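Local coordinates for protein putative NADPH-dependent oxidoreductase (Desulfitobacterium hafniense DCB-2, PDB 3DB2) that probably catalyses NADPH-dependent oxidation or reduction of a substrate not yet identified, as a two-domain dehydrogenase of the GFO/IDH/MocA family, at residues P75-H79 with V95-V101; R168-A174 with E210-I214; F201-K205 with T215-T219; A332-A336 with I349-I353. Residues are numbered along the deposited sequence.

Contact 1. Residues P75-H79 with V95-V101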
loop_
_atom_site.group_PDB
_atom_site.type_symbol
_atom_site.label_atom_id
_atom_site.label_comp_id
_atom_site.label_asym_id
_atom_site.label_seq_id
_atom_site.Cartn_x
_atom_site.Cartn_y
_atom_site.Cartn_z
ATOM N N PRO C 75 -26.517 16.587 -5.114
ATOM C CA PRO C 75 -25.602 15.773 -5.914
ATOM C C PRO C 75 -24.414 16.523 -6.502
ATOM O O PRO C 75 -24.558 17.680 -6.873
ATOM C CB PRO C 75 -26.462 15.300 -7.100
ATOM C CG PRO C 75 -27.876 15.467 -6.673
ATOM C CD PRO C 75 -27.898 16.541 -5.638
ATOM N N ASN C 76 -23.261 15.842 -6.609
ATOM C CA ASN C 76 -22.026 16.499 -7.004
ATOM C C ASN C 76 -22.112 17.347 -8.265
ATOM O O ASN C 76 -21.332 18.302 -8.391
ATOM C CB ASN C 76 -20.881 15.481 -7.250
ATOM C CG ASN C 76 -20.591 14.826 -5.896
ATOM O OD1 ASN C 76 -20.869 15.430 -4.848
ATOM N ND2 ASN C 76 -20.074 13.602 -5.911
ATOM N N ASP C 77 -22.979 16.984 -9.183
ATOM C CA ASP C 77 -23.068 17.670 -10.472
ATOM C C ASP C 77 -23.964 18.909 -10.358
ATOM O O ASP C 77 -24.016 19.762 -11.250
ATOM C CB ASP C 77 -23.521 16.732 -11.574
ATOM C CG ASP C 77 -24.967 16.307 -11.487
ATOM O OD1 ASP C 77 -25.367 15.905 -10.374
ATOM O OD2 ASP C 77 -25.667 16.387 -12.528
ATOM N N LYS C 78 -24.626 19.048 -9.228
ATOM C CA LYS C 78 -25.413 20.247 -8.962
ATOM C C LYS C 78 -24.727 21.213 -8.023
ATOM O O LYS C 78 -25.250 22.284 -7.701
ATOM C CB LYS C 78 -26.748 19.735 -8.422
ATOM C CG LYS C 78 -27.516 18.859 -9.409
ATOM C CD LYS C 78 -27.489 19.400 -10.824
ATOM C CE LYS C 78 -28.704 19.030 -11.653
ATOM N NZ LYS C 78 -28.561 19.464 -13.079
ATOM N N HIS C 79 -23.526 20.883 -7.540
ATOM C CA HIS C 79 -22.842 21.785 -6.612
ATOM C C HIS C 79 -22.618 23.162 -7.219
ATOM O O HIS C 79 -22.853 24.195 -6.570
ATOM C CB HIS C 79 -21.505 21.164 -6.173
ATOM C CG HIS C 79 -21.588 20.018 -5.211
ATOM N ND1 HIS C 79 -20.457 19.376 -4.751
ATOM C CD2 HIS C 79 -22.610 19.368 -4.602
ATOM C CE1 HIS C 79 -20.773 18.401 -3.916
ATOM N NE2 HIS C 79 -22.085 18.371 -3.803
ATOM N N VAL C 95 -20.211 23.382 1.302
ATOM C CA VAL C 95 -20.574 22.341 0.359
ATOM C C VAL C 95 -19.851 21.036 0.747
ATOM O O VAL C 95 -18.707 21.012 1.208
ATOM C CB VAL C 95 -20.343 22.722 -1.105
ATOM C CG1 VAL C 95 -18.888 22.859 -1.474
ATOM C CG2 VAL C 95 -21.004 21.708 -2.047
ATOM N N GLU C 96 -20.572 19.924 0.596
ATOM C CA GLU C 96 -20.000 18.632 0.914
ATOM C C GLU C 96 -18.932 18.310 -0.128
ATOM O O GLU C 96 -18.897 18.819 -1.245
ATOM C CB GLU C 96 -20.982 17.473 0.858
ATOM C CG GLU C 96 -21.370 16.981 2.238
ATOM C CD GLU C 96 -20.156 16.565 3.048
ATOM O OE1 GLU C 96 -19.059 16.289 2.517
ATOM O OE2 GLU C 96 -20.335 16.536 4.284
ATOM N N LYS C 97 -18.039 17.406 0.261
ATOM C CA LYS C 97 -16.977 16.981 -0.598
ATOM C C LYS C 97 -17.402 16.141 -1.840
ATOM O O LYS C 97 -18.468 15.483 -1.569
ATOM C CB LYS C 97 -15.866 16.159 0.048
ATOM C CG LYS C 97 -16.284 15.231 1.146
ATOM C CD LYS C 97 -17.296 14.170 0.779
ATOM C CE LYS C 97 -16.671 13.107 -0.118
ATOM N NZ LYS C 97 -17.305 11.789 0.234
ATOM N N PRO C 98 -16.879 15.933 -3.060
ATOM C CA PRO C 98 -15.796 16.486 -3.980
ATOM C C PRO C 98 -16.485 17.850 -4.152
ATOM O O PRO C 98 -17.727 17.830 -4.136
ATOM C CB PRO C 98 -15.687 15.597 -5.151
ATOM C CG PRO C 98 -17.041 14.978 -5.238
ATOM C CD PRO C 98 -17.540 14.845 -3.835
ATOM N N ILE C 99 -15.711 18.890 -4.313
ATOM C CA ILE C 99 -16.212 20.188 -4.761
ATOM C C ILE C 99 -17.126 19.997 -5.955
ATOM O O ILE C 99 -18.190 20.626 -6.047
ATOM C CB ILE C 99 -15.044 21.121 -5.068
ATOM C CG1 ILE C 99 -15.513 22.451 -5.659
ATOM C CG2 ILE C 99 -14.015 20.519 -6.003
ATOM C CD1 ILE C 99 -14.440 23.524 -5.552
ATOM N N SER C 100 -16.755 19.097 -6.857
ATOM C CA SER C 100 -17.535 18.679 -8.003
ATOM C C SER C 100 -16.906 17.425 -8.597
ATOM O O SER C 100 -15.866 17.012 -8.095
ATOM C CB SER C 100 -17.541 19.787 -9.063
ATOM O OG SER C 100 -16.259 20.077 -9.573
ATOM N N VAL C 101 -17.469 16.836 -9.634
ATOM C CA VAL C 101 -16.740 15.770 -10.333
ATOM C C VAL C 101 -16.149 16.256 -11.642
ATOM O O VAL C 101 -15.316 15.560 -12.258
ATOM C CB VAL C 101 -17.629 14.531 -10.508
ATOM C CG1 VAL C 101 -17.684 13.847 -9.147
ATOM C CG2 VAL C 101 -19.029 14.837 -11.007
#
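A Rossmann fold places its working loops at the C-terminal ends of parallel strands, and here two such loops meet. Residues 75-79 follow strand 69-72 and lead into helix 79-88. Residues 95-101 leave strand 92-96 through Glu-96, Lys-97 and Pro-98, the EKP sequence that in relatives of this family borders the nicotinamide site. Shape sets the stage: the peptide bond before Pro-98 is cis, and the loop turns there so that several of its carbonyls converge on His-79. Polar contact is concentrated on that imidazole. A hydrogen bond runs from His-79 ND1 to Ile-99 O, 2.9 Å, with the carbonyl close to the ring plane. Glu-96, by contrast, serves its own loop, its OE1 accepting Lys-97 N at 2.7 Å while OE2 bonds Trp-16. Van der Waals contact adds to this: the amide of Asn-76 packs against the EKP loop, ND2 lying 3.4 Å from Pro-98 CG and 4.0 Å from Val-101 CG1, and Asn-76 O is 3.8 Å from Ser-100 CA. The outgoing loop is backed by helix 103-116, where Ile-99 meets Ile-109. Apolar contact covers one face of the His-79 ring through a CH-pi interaction: Val-95 CG2 sits 3.6 Å from the ring centroid, only 9° off the normal.

Contact 2. Residues R168-A174 with E210-I214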
loop_
_atom_site.group_PDB
_atom_site.type_symbol
_atom_site.label_atom_id
_atom_site.label_comp_id
_atom_site.label_asym_id
_atom_site.label_seq_id
_atom_site.Cartn_x
_atom_site.Cartn_y
_atom_site.Cartn_z
ATOM N N ARG C 168 -23.554 4.890 -9.272
ATOM C CA ARG C 168 -22.143 4.784 -8.855
ATOM C C ARG C 168 -21.376 4.004 -9.907
ATOM O O ARG C 168 -20.152 3.983 -9.973
ATOM C CB ARG C 168 -22.101 4.104 -7.499
ATOM C CG ARG C 168 -22.580 4.936 -6.336
ATOM C CD ARG C 168 -22.292 4.231 -5.012
ATOM N NE ARG C 168 -22.932 4.933 -3.903
ATOM C CZ ARG C 168 -24.201 4.838 -3.541
ATOM N NH1 ARG C 168 -25.013 4.039 -4.229
ATOM N NH2 ARG C 168 -24.652 5.540 -2.506
ATOM N N GLY C 169 -22.119 3.324 -10.784
ATOM C CA GLY C 169 -21.571 2.546 -11.879
ATOM C C GLY C 169 -21.338 3.328 -13.149
ATOM O O GLY C 169 -20.902 2.797 -14.172
ATOM N N GLU C 170 -21.610 4.638 -13.149
ATOM C CA GLU C 170 -21.429 5.457 -14.330
ATOM C C GLU C 170 -20.196 6.332 -14.137
ATOM O O GLU C 170 -20.121 7.142 -13.217
ATOM C CB GLU C 170 -22.611 6.376 -14.658
ATOM C CG GLU C 170 -22.152 7.624 -15.406
ATOM C CD GLU C 170 -21.883 7.434 -16.884
ATOM O OE1 GLU C 170 -22.517 6.565 -17.520
ATOM O OE2 GLU C 170 -21.030 8.172 -17.439
ATOM N N PRO C 171 -19.200 6.174 -14.991
ATOM C CA PRO C 171 -17.980 6.988 -14.849
ATOM C C PRO C 171 -18.180 8.486 -14.720
ATOM O O PRO C 171 -17.563 9.169 -13.894
ATOM C CB PRO C 171 -17.255 6.694 -16.177
ATOM C CG PRO C 171 -17.682 5.295 -16.505
ATOM C CD PRO C 171 -19.130 5.223 -16.118
ATOM N N ALA C 172 -19.043 9.091 -15.528
ATOM C CA ALA C 172 -19.218 10.539 -15.458
ATOM C C ALA C 172 -19.639 11.020 -14.078
ATOM O O ALA C 172 -19.308 12.112 -13.608
ATOM C CB ALA C 172 -20.271 11.003 -16.466
ATOM N N THR C 173 -20.399 10.210 -13.335
ATOM C CA THR C 173 -20.885 10.654 -12.031
ATOM C C THR C 173 -19.958 10.248 -10.893
ATOM O O THR C 173 -19.914 10.858 -9.820
ATOM C CB THR C 173 -22.306 10.060 -11.922
ATOM O OG1 THR C 173 -22.279 8.638 -12.052
ATOM C CG2 THR C 173 -23.124 10.556 -13.111
ATOM N N ALA C 174 -19.215 9.158 -11.111
ATOM C CA ALA C 174 -18.297 8.650 -10.101
ATOM C C ALA C 174 -16.968 8.280 -10.750
ATOM O O ALA C 174 -16.604 7.132 -10.970
ATOM C CB ALA C 174 -18.947 7.479 -9.378
ATOM N N GLU C 210 -21.266 -5.972 -11.434
ATOM C CA GLU C 210 -22.147 -5.869 -12.600
ATOM C C GLU C 210 -22.070 -4.487 -13.222
ATOM O O GLU C 210 -22.625 -4.272 -14.303
ATOM C CB GLU C 210 -23.585 -6.232 -12.200
ATOM C CG GLU C 210 -23.700 -7.347 -11.176
ATOM C CD GLU C 210 -24.488 -8.562 -11.627
ATOM O OE1 GLU C 210 -25.740 -8.553 -11.550
ATOM O OE2 GLU C 210 -23.869 -9.565 -12.061
ATOM N N VAL C 211 -21.397 -3.507 -12.604
ATOM C CA VAL C 211 -21.421 -2.164 -13.168
ATOM C C VAL C 211 -20.257 -1.961 -14.141
ATOM O O VAL C 211 -19.319 -2.767 -14.115
ATOM C CB VAL C 211 -21.361 -1.051 -12.117
ATOM C CG1 VAL C 211 -22.646 -1.004 -11.309
ATOM C CG2 VAL C 211 -20.150 -1.241 -11.200
ATOM N N GLU C 212 -20.360 -0.914 -14.960
ATOM C CA GLU C 212 -19.366 -0.650 -15.993
ATOM C C GLU C 212 -18.214 0.200 -15.447
ATOM O O GLU C 212 -17.190 0.436 -16.091
ATOM C CB GLU C 212 -19.968 0.075 -17.189
ATOM C CG GLU C 212 -20.321 1.529 -16.941
ATOM C CD GLU C 212 -21.792 1.691 -16.574
ATOM O OE1 GLU C 212 -22.260 0.950 -15.669
ATOM O OE2 GLU C 212 -22.473 2.555 -17.176
ATOM N N ASN C 213 -18.354 0.713 -14.225
ATOM C CA ASN C 213 -17.274 1.576 -13.734
ATOM C C ASN C 213 -16.106 0.783 -13.138
ATOM O O ASN C 213 -16.214 -0.395 -12.780
ATOM C CB ASN C 213 -17.852 2.516 -12.693
ATOM C CG ASN C 213 -17.176 3.870 -12.651
ATOM O OD1 ASN C 213 -16.200 4.129 -13.346
ATOM N ND2 ASN C 213 -17.759 4.722 -11.821
ATOM N N ILE C 214 -14.973 1.472 -13.031
ATOM C CA ILE C 214 -13.855 0.959 -12.198
ATOM C C ILE C 214 -14.365 0.664 -10.818
ATOM O O ILE C 214 -15.166 1.473 -10.286
ATOM C CB ILE C 214 -12.729 2.025 -12.204
ATOM C CG1 ILE C 214 -11.986 2.057 -13.540
ATOM C CG2 ILE C 214 -11.816 1.823 -11.010
ATOM C CD1 ILE C 214 -11.090 3.249 -13.794
#
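Asn-213 illustrates how one side-chain amide can knit together a loop that has little regular structure. Its ND2 donates to Arg-168 O at 3.1 Å and to Ala-174 O at 2.8 Å, so both amide protons are spent on carbonyls at the two ends of 168-174 and the turn between them is held in shape. That turn also bonds internally, Thr-173 N and Ala-174 N both reaching Glu-170 O. Gly-169 is the second centre. Its CA packs 3.6 Å from Val-211 CB, and a CB here would fall only 2.5 Å from Val-211 CG1, so the close approach depends on the missing side chain. Glu-212 lies along the exposed margin, its CG 4.0 Å from Pro-171 CD and its OE1 2.7 Å from Gly-169 O, two acceptors not hydrogen-bonded. Glu-170 OE1 and Glu-212 OE2, 4.0 Å apart, bring like charges together. The contact belongs to the C-terminal domain: the loop between helices 158-161 and 178-181 is fastened to the connection from strand 197-205 to strand 216-223.

Contact 3. Residues F201-K205 with T215-T219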
loop_
_atom_site.group_PDB
_atom_site.type_symbol
_atom_site.label_atom_id
_atom_site.label_comp_id
_atom_site.label_asym_id
_atom_site.label_seq_id
_atom_site.Cartn_x
_atom_site.Cartn_y
_atom_site.Cartn_z
ATOM N N PHE C 201 0.036 8.081 -10.898
ATOM C CA PHE C 201 -0.080 6.925 -11.785
ATOM C C PHE C 201 -1.175 6.023 -11.181
ATOM O O PHE C 201 -1.215 5.782 -9.979
ATOM C CB PHE C 201 1.229 6.175 -12.046
ATOM C CG PHE C 201 1.006 5.023 -13.013
ATOM C CD1 PHE C 201 1.123 5.273 -14.378
ATOM C CD2 PHE C 201 0.664 3.738 -12.629
ATOM C CE1 PHE C 201 0.886 4.267 -15.306
ATOM C CE2 PHE C 201 0.444 2.729 -13.548
ATOM C CZ PHE C 201 0.559 2.999 -14.895
ATOM N N ASN C 202 -2.034 5.475 -12.037
ATOM C CA ASN C 202 -3.037 4.544 -11.507
ATOM C C ASN C 202 -3.202 3.306 -12.384
ATOM O O ASN C 202 -3.211 3.423 -13.606
ATOM C CB ASN C 202 -4.396 5.238 -11.383
ATOM C CG ASN C 202 -5.470 4.464 -10.687
ATOM O OD1 ASN C 202 -5.418 4.150 -9.501
ATOM N ND2 ASN C 202 -6.555 4.121 -11.363
ATOM N N PHE C 203 -3.373 2.150 -11.758
ATOM C CA PHE C 203 -3.929 0.955 -12.379
ATOM C C PHE C 203 -5.339 0.761 -11.802
ATOM O O PHE C 203 -5.519 0.798 -10.570
ATOM C CB PHE C 203 -3.111 -0.279 -12.165
ATOM C CG PHE C 203 -1.809 -0.446 -12.946
ATOM C CD1 PHE C 203 -1.741 -0.188 -14.292
ATOM C CD2 PHE C 203 -0.666 -0.897 -12.277
ATOM C CE1 PHE C 203 -0.597 -0.373 -15.043
ATOM C CE2 PHE C 203 0.499 -1.067 -13.013
ATOM C CZ PHE C 203 0.550 -0.797 -14.369
ATOM N N GLY C 204 -6.344 0.545 -12.644
ATOM C CA GLY C 204 -7.656 0.277 -12.036
ATOM C C GLY C 204 -8.654 -0.249 -13.066
ATOM O O GLY C 204 -8.502 0.020 -14.258
ATOM N N LYS C 205 -9.650 -0.979 -12.566
ATOM C CA LYS C 205 -10.635 -1.596 -13.459
ATOM C C LYS C 205 -11.854 -2.087 -12.698
ATOM O O LYS C 205 -11.832 -2.236 -11.473
ATOM C CB LYS C 205 -9.992 -2.794 -14.176
ATOM C CG LYS C 205 -9.594 -3.905 -13.230
ATOM C CD LYS C 205 -8.824 -5.036 -13.883
ATOM C CE LYS C 205 -7.432 -4.613 -14.333
ATOM N NZ LYS C 205 -6.401 -4.534 -13.269
ATOM N N THR C 215 -13.989 -0.431 -10.173
ATOM C CA THR C 215 -14.280 -0.633 -8.763
ATOM C C THR C 215 -13.057 -0.894 -7.881
ATOM O O THR C 215 -13.254 -1.021 -6.665
ATOM C CB THR C 215 -15.254 -1.798 -8.523
ATOM O OG1 THR C 215 -14.826 -3.056 -9.006
ATOM C CG2 THR C 215 -16.555 -1.531 -9.304
ATOM N N VAL C 216 -11.885 -0.966 -8.512
ATOM C CA VAL C 216 -10.630 -1.262 -7.813
ATOM C C VAL C 216 -9.519 -0.429 -8.441
ATOM O O VAL C 216 -9.322 -0.502 -9.656
ATOM C CB VAL C 216 -10.260 -2.749 -7.890
ATOM C CG1 VAL C 216 -8.879 -3.009 -7.280
ATOM C CG2 VAL C 216 -11.286 -3.645 -7.213
ATOM N N ASN C 217 -8.853 0.394 -7.655
ATOM C CA ASN C 217 -7.752 1.213 -8.061
ATOM C C ASN C 217 -6.559 0.998 -7.084
ATOM O O ASN C 217 -6.788 0.783 -5.906
ATOM C CB ASN C 217 -7.976 2.715 -8.074
ATOM C CG ASN C 217 -9.132 3.161 -8.959
ATOM O OD1 ASN C 217 -8.973 3.283 -10.157
ATOM N ND2 ASN C 217 -10.237 3.401 -8.259
ATOM N N GLN C 218 -5.376 1.097 -7.654
ATOM C CA GLN C 218 -4.156 1.318 -6.880
ATOM C C GLN C 218 -3.461 2.512 -7.551
ATOM O O GLN C 218 -3.151 2.468 -8.729
ATOM C CB GLN C 218 -3.305 0.084 -6.844
ATOM C CG GLN C 218 -3.929 -0.974 -5.939
ATOM C CD GLN C 218 -3.068 -2.187 -5.696
ATOM O OE1 GLN C 218 -2.519 -2.735 -6.657
ATOM N NE2 GLN C 218 -2.907 -2.636 -4.458
ATOM N N THR C 219 -3.205 3.542 -6.754
ATOM C CA THR C 219 -2.715 4.807 -7.274
ATOM C C THR C 219 -1.393 5.162 -6.576
ATOM O O THR C 219 -1.402 5.065 -5.334
ATOM C CB THR C 219 -3.712 5.949 -7.011
ATOM O OG1 THR C 219 -4.980 5.522 -7.505
ATOM C CG2 THR C 219 -3.263 7.192 -7.751
#
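The amide of Asn-202 lies across the neighbouring strand and overlaps the side chains of Asn-217 and Thr-219. Its ND2 donates to Asn-217 OD1 at 2.8 Å, and its OD1 accepts from Thr-219 OG1 at a very short 2.5 Å. Beneath this polar layer, strands 201-205 and 216-219 form an antiparallel beta hairpin, their axes 4.7 Å apart at 168°. Phe-203 and Gln-218 are a hydrogen-bonded pair, with Phe-203 N to Gln-218 O 3.1 Å and Gln-218 N to Phe-203 O 2.9 Å; Asn-202 with Thr-219 and Gly-204 with Asn-217 are non-hydrogen-bonded pairs. At the far end Lys-205 O accepts both Thr-215 N, 3.1 Å, and Val-216 N, 3.2 Å, a classic beta bulge, while Lys-205 N reaches Val-216 O at 3.0 Å. Asn-202 looks onto helix 324-343 of its own chain. On the other face Phe-201 stacks on Phe-201 of the second subunit, and Lys-205 NZ forms a salt bridge with Glu-222 and hydrogen bonds with Gly-226 O and Gln-228 OE1 of that subunit. The chemistry thus implies a two-sided sheet: amide and hydroxyl groups pair on the Asn-202 face, Asn-217 ND2 going on to Gly-176 and Thr-233, while aromatic rings and a charged lysine join the dimer.

Contact 4. Residues A332-A336 with I349-I353; sequences AVVLA and IAEII
Near the C terminus two helices cross steeply, alanines of one meeting isoleucines of the other. Both segments, 332-336 and 349-353, are helical, with phi near -60° to -90° and psi near -25° to -50°. Their axes approach to 9.0 Å and cross at a signed angle of 107°. The register is fixed by two pairs, Ala-332 with Ile-352 (CA to CA 6.2 Å) and Ala-336 with Ile-349 (CA to CA 6.3 Å). Ala-332 CB is a small bump in a hollow of three isoleucines, 4.0 Å from Ile-349 CG2, 4.0 Å from Ile-352 CG2 and 3.9 Å from Ile-353 CG1 (chi1 -91°, between wells; chi2 t). Conversely, Ile-352, in the mm rotamer, fills the shallow groove beside the alanines: its CG1 lies 3.9 Å from Ala-336 CB, its CD1 4.0 Å from Leu-335 C and its CG2 4.1 Å from Leu-335 CD1 (rotamer mt). Ile-349, also mm, directs CD1 between Val-333 CG2 and Ala-336 CB, 4.0 Å from each. No hydrogen bond crosses; the side chains that meet are apolar. Behind helix 324-343, Val-333 and Val-334 face helix 183-194, while Ala-336 and Ile-349 rest together on Val-200 of strand 197-205, so both helices lie against that strand.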
loop_
_atom_site.group_PDB
_atom_site.type_symbol
_atom_site.label_atom_id
_atom_site.label_comp_id
_atom_site.label_asym_id
_atom_site.label_seq_id
_atom_site.Cartn_x
_atom_site.Cartn_y
_atom_site.Cartn_z
ATOM N N ALA C 332 -8.457 17.163 -8.855
ATOM C CA ALA C 332 -7.427 17.034 -9.882
ATOM C C ALA C 332 -6.636 15.737 -9.728
ATOM O O ALA C 332 -6.242 15.120 -10.712
ATOM C CB ALA C 332 -6.495 18.234 -9.809
ATOM N N VAL C 333 -6.399 15.292 -8.500
ATOM C CA VAL C 333 -5.766 13.984 -8.304
ATOM C C VAL C 333 -6.627 12.878 -8.906
ATOM O O VAL C 333 -6.150 11.975 -9.596
ATOM C CB VAL C 333 -5.472 13.743 -6.818
ATOM C CG1 VAL C 333 -4.890 12.388 -6.493
ATOM C CG2 VAL C 333 -4.469 14.806 -6.329
ATOM N N VAL C 334 -7.945 12.940 -8.640
ATOM C CA VAL C 334 -8.862 11.940 -9.163
ATOM C C VAL C 334 -8.853 12.012 -10.690
ATOM O O VAL C 334 -8.793 10.961 -11.333
ATOM C CB VAL C 334 -10.285 12.103 -8.591
ATOM C CG1 VAL C 334 -11.244 11.101 -9.243
ATOM C CG2 VAL C 334 -10.320 11.895 -7.079
ATOM N N LEU C 335 -8.893 13.214 -11.263
ATOM C CA LEU C 335 -8.971 13.294 -12.727
ATOM C C LEU C 335 -7.652 12.813 -13.352
ATOM O O LEU C 335 -7.655 12.173 -14.406
ATOM C CB LEU C 335 -9.342 14.701 -13.165
ATOM C CG LEU C 335 -10.676 15.256 -12.650
ATOM C CD1 LEU C 335 -10.826 16.732 -13.013
ATOM C CD2 LEU C 335 -11.866 14.455 -13.175
ATOM N N ALA C 336 -6.555 13.104 -12.670
ATOM C CA ALA C 336 -5.245 12.692 -13.223
ATOM C C ALA C 336 -5.138 11.183 -13.215
ATOM O O ALA C 336 -4.565 10.590 -14.148
ATOM C CB ALA C 336 -4.153 13.364 -12.424
ATOM N N ILE C 349 -0.175 16.758 -12.302
ATOM C CA ILE C 349 -1.372 17.480 -11.878
ATOM C C ILE C 349 -1.491 18.790 -12.640
ATOM O O ILE C 349 -2.571 19.311 -12.890
ATOM C CB ILE C 349 -1.316 17.731 -10.364
ATOM C CG1 ILE C 349 -1.174 16.466 -9.509
ATOM C CG2 ILE C 349 -2.535 18.524 -9.929
ATOM C CD1 ILE C 349 -2.382 15.548 -9.604
ATOM N N ALA C 350 -0.367 19.371 -13.069
ATOM C CA ALA C 350 -0.466 20.629 -13.815
ATOM C C ALA C 350 -1.220 20.470 -15.127
ATOM O O ALA C 350 -1.880 21.401 -15.604
ATOM C CB ALA C 350 0.939 21.165 -14.077
ATOM N N GLU C 351 -1.151 19.289 -15.704
ATOM C CA GLU C 351 -1.784 18.932 -16.963
ATOM C C GLU C 351 -3.300 19.057 -16.865
ATOM O O GLU C 351 -4.074 19.263 -17.802
ATOM C CB GLU C 351 -1.479 17.510 -17.366
ATOM C CG GLU C 351 -0.123 17.197 -17.946
ATOM C CD GLU C 351 -0.129 15.723 -18.366
ATOM O OE1 GLU C 351 -1.103 15.464 -19.101
ATOM O OE2 GLU C 351 0.765 14.941 -17.945
ATOM N N ILE C 352 -3.782 18.886 -15.643
ATOM C CA ILE C 352 -5.216 18.880 -15.365
ATOM C C ILE C 352 -5.592 20.330 -15.049
ATOM O O ILE C 352 -6.508 20.891 -15.622
ATOM C CB ILE C 352 -5.605 17.987 -14.182
ATOM C CG1 ILE C 352 -5.331 16.501 -14.373
ATOM C CG2 ILE C 352 -7.074 18.195 -13.797
ATOM C CD1 ILE C 352 -6.161 15.881 -15.491
ATOM N N ILE C 353 -4.871 20.910 -14.125
ATOM C CA ILE C 353 -5.205 22.157 -13.460
ATOM C C ILE C 353 -4.860 23.335 -14.363
ATOM O O ILE C 353 -5.669 24.245 -14.494
ATOM C CB ILE C 353 -4.424 22.253 -12.137
ATOM C CG1 ILE C 353 -5.197 21.681 -10.954
ATOM C CG2 ILE C 353 -3.970 23.684 -11.896
ATOM C CD1 ILE C 353 -4.348 21.647 -9.690
#

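From the N terminus, contact 1 comes first, closing a crossover within the Rossmann domain around helix 79-88 before the other three contacts open. Contacts 2 and 3 then cross: residues 201-205 lie between 168-174 and 210-214, and residues 215-219 follow directly on 210-214. Contact 3 therefore shuts the hairpin whose connecting loop contact 2 ties to the 168-174 turn, and Ile-214 packs on Lys-205 and Gly-204. Contact 4 follows in series, folding the chain's last helix back onto helix 324-343. Val-101 links contact 1 to two of the others, touching Ala-172 and Thr-173 of contact 2 and Leu-335 of contact 4.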